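Local coordinates for acetyltransferase, GNAT family (Streptococcus pneumoniae, PDB 2I79) that transfers the acetyl group of acetyl coenzyme A, which it binds, to an acceptor, as GNAT-family acetyltransferases do, at the interface of chains A and B. Coordinates in Å, arbitrary orientation; residue numbers count along the deposited sequence, not the author numbering. Chains: chain A/B, Acetyltransferase, GNAT family.

The interface of chains A and B. Residues chain A 123, 125, 147-150, 166; chain B 147-150, 166.
Strands 145-150 of the two chains run antiparallel across the two-fold axis, A:Gly148 bridging B:Gly148, and the amide N of B:Ser149 bonds to the carbonyl O of A:Glu147 at 3.1 Å, nearly along the C=O axis, while its twin from A:Ser149 N to B:Glu147 O spans 3.2 Å. Beside this ribbon A:Glu147 and B:Gln150 cross at about a right angle. Both hold CG anti to the carbonyl carbon, beside the backbone N, and run extended beyond it, so that amide NE2 of B:Gln150 donates to carboxylate OE1 of A:Glu147 at 2.9 Å, arriving from above the carboxylate plane by a bent bond. The twin pair, A:Gln150 with B:Glu147, makes a weak version of this bond. A:Arg123 holds the carboxylate with the edge of its guanidinium: its chain, bent at chi3 (-105°), brings NH2 to OE2 of A:Glu147 at 2.5 Å, a very short salt bridge. NH1 donates in the same plane to a lone pair of A:Gln125 OE1 at 3.1 Å, fixing the rotation of the guanidinium, which also lies against CB of B:Gln150. A water joins A:Gln125 OE1, at 2.9 Å, to B:Gln150 OE1, so both ends of the B:Gln150 amide are engaged. On the axis A:Leu166 and B:Leu166 meet tip to tip, their CD1 methyls tightly packed at 3.4 Å; their chi2 angles differ (165° and 100°), a local break in the symmetry. Paired backbone, leucine contact and flanking polar network together join the two subunits at the strand edges, probably helping to hold a dimer.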
loop_
_atom_site.group_PDB
_atom_site.type_symbol
_atom_site.label_atom_id
_atom_site.label_comp_id
_atom_site.label_asym_id
_atom_site.label_seq_id
_atom_site.Cartn_x
_atom_site.Cartn_y
_atom_site.Cartn_z
ATOM N N ARG A 123 -12.730 5.894 -5.558
ATOM C CA ARG A 123 -12.681 4.579 -4.925
ATOM C C ARG A 123 -12.086 4.703 -3.514
ATOM O O ARG A 123 -11.108 5.455 -3.299
ATOM C CB ARG A 123 -11.871 3.582 -5.776
ATOM C CG ARG A 123 -11.418 2.336 -4.987
ATOM C CD ARG A 123 -10.538 1.355 -5.761
ATOM N NE ARG A 123 -11.394 0.287 -6.050
ATOM C CZ ARG A 123 -11.529 -0.860 -5.381
ATOM N NH1 ARG A 123 -10.732 -1.263 -4.416
ATOM N NH2 ARG A 123 -12.462 -1.662 -5.806
ATOM N N GLN A 125 -10.866 1.958 -0.292
ATOM C CA GLN A 125 -10.470 0.591 -0.093
ATOM C C GLN A 125 -9.681 0.421 1.198
ATOM O O GLN A 125 -9.095 1.383 1.723
ATOM C CB GLN A 125 -9.619 0.121 -1.275
ATOM C CG GLN A 125 -8.221 0.769 -1.354
ATOM C CD GLN A 125 -7.407 0.247 -2.525
ATOM O OE1 GLN A 125 -7.953 -0.267 -3.496
ATOM N NE2 GLN A 125 -6.088 0.361 -2.427
ATOM N N GLU A 147 -13.918 -7.969 -1.986
ATOM C CA GLU A 147 -13.417 -8.136 -3.344
ATOM C C GLU A 147 -12.397 -9.243 -3.451
ATOM O O GLU A 147 -11.864 -9.493 -4.532
ATOM C CB GLU A 147 -12.749 -6.825 -3.772
ATOM C CG GLU A 147 -13.766 -5.713 -3.887
ATOM C CD GLU A 147 -13.157 -4.342 -3.951
ATOM O OE1 GLU A 147 -12.079 -4.126 -3.338
ATOM O OE2 GLU A 147 -13.771 -3.481 -4.630
ATOM N N GLY A 148 -12.090 -9.877 -2.326
ATOM C CA GLY A 148 -11.017 -10.851 -2.289
ATOM C C GLY A 148 -10.561 -11.167 -0.884
ATOM O O GLY A 148 -11.017 -10.568 0.088
ATOM N N SER A 149 -9.639 -12.112 -0.786
ATOM C CA SER A 149 -9.029 -12.430 0.494
ATOM C C SER A 149 -7.631 -12.960 0.266
ATOM O O SER A 149 -7.329 -13.515 -0.815
ATOM C CB SER A 149 -9.880 -13.416 1.298
ATOM O OG SER A 149 -9.771 -14.713 0.786
ATOM N N GLN A 150 -6.774 -12.714 1.264
ATOM C CA GLN A 150 -5.338 -12.935 1.162
ATOM C C GLN A 150 -4.851 -13.700 2.403
ATOM O O GLN A 150 -5.012 -13.286 3.557
ATOM C CB GLN A 150 -4.583 -11.600 0.957
ATOM C CG GLN A 150 -4.881 -10.987 -0.433
ATOM C CD GLN A 150 -4.216 -9.679 -0.708
ATOM O OE1 GLN A 150 -4.045 -8.871 0.181
ATOM N NE2 GLN A 150 -3.837 -9.454 -1.960
ATOM N N LEU A 166 -9.883 -8.083 1.311
ATOM C CA LEU A 166 -9.838 -6.855 0.525
ATOM C C LEU A 166 -11.252 -6.295 0.393
ATOM O O LEU A 166 -12.162 -7.018 -0.058
ATOM C CB LEU A 166 -9.365 -7.209 -0.887
ATOM C CG LEU A 166 -8.021 -7.908 -1.065
ATOM C CD1 LEU A 166 -7.958 -8.495 -2.509
ATOM C CD2 LEU A 166 -6.923 -6.889 -0.788
ATOM N N GLU B 147 -6.221 -13.497 -6.197
ATOM C CA GLU B 147 -6.858 -13.472 -4.867
ATOM C C GLU B 147 -8.028 -12.506 -4.758
ATOM O O GLU B 147 -8.782 -12.542 -3.798
ATOM C CB GLU B 147 -5.821 -13.093 -3.811
ATOM C CG GLU B 147 -4.834 -14.201 -3.572
ATOM C CD GLU B 147 -3.623 -13.764 -2.797
ATOM O OE1 GLU B 147 -3.230 -12.582 -2.907
ATOM O OE2 GLU B 147 -3.066 -14.622 -2.077
ATOM N N GLY B 148 -8.160 -11.611 -5.729
ATOM C CA GLY B 148 -9.301 -10.713 -5.741
ATOM C C GLY B 148 -9.279 -9.912 -7.009
ATOM O O GLY B 148 -8.320 -9.967 -7.761
ATOM N N SER B 149 -10.365 -9.190 -7.251
ATOM C CA SER B 149 -10.444 -8.306 -8.404
ATOM C C SER B 149 -11.068 -7.004 -7.921
ATOM O O SER B 149 -11.991 -7.016 -7.113
ATOM C CB SER B 149 -11.246 -8.976 -9.538
ATOM O OG SER B 149 -12.635 -8.876 -9.333
ATOM N N GLN B 150 -10.529 -5.874 -8.368
ATOM C CA GLN B 150 -11.007 -4.585 -7.888
ATOM C C GLN B 150 -11.341 -3.640 -9.060
ATOM O O GLN B 150 -10.501 -3.394 -9.952
ATOM C CB GLN B 150 -9.961 -3.976 -6.937
ATOM C CG GLN B 150 -9.696 -4.833 -5.688
ATOM C CD GLN B 150 -8.763 -4.186 -4.663
ATOM O OE1 GLN B 150 -7.715 -3.646 -5.018
ATOM N NE2 GLN B 150 -9.142 -4.253 -3.383
ATOM N N LEU B 166 -5.645 -8.813 -7.761
ATOM C CA LEU B 166 -4.589 -8.980 -6.777
ATOM C C LEU B 166 -4.085 -10.407 -6.821
ATOM O O LEU B 166 -4.868 -11.343 -6.986
ATOM C CB LEU B 166 -5.088 -8.635 -5.379
ATOM C CG LEU B 166 -5.493 -7.164 -5.367
ATOM C CD1 LEU B 166 -7.031 -7.162 -5.517
ATOM C CD2 LEU B 166 -5.050 -6.471 -4.117
HETATM O O HOH W 1 -7.232 -1.238 -6.097
#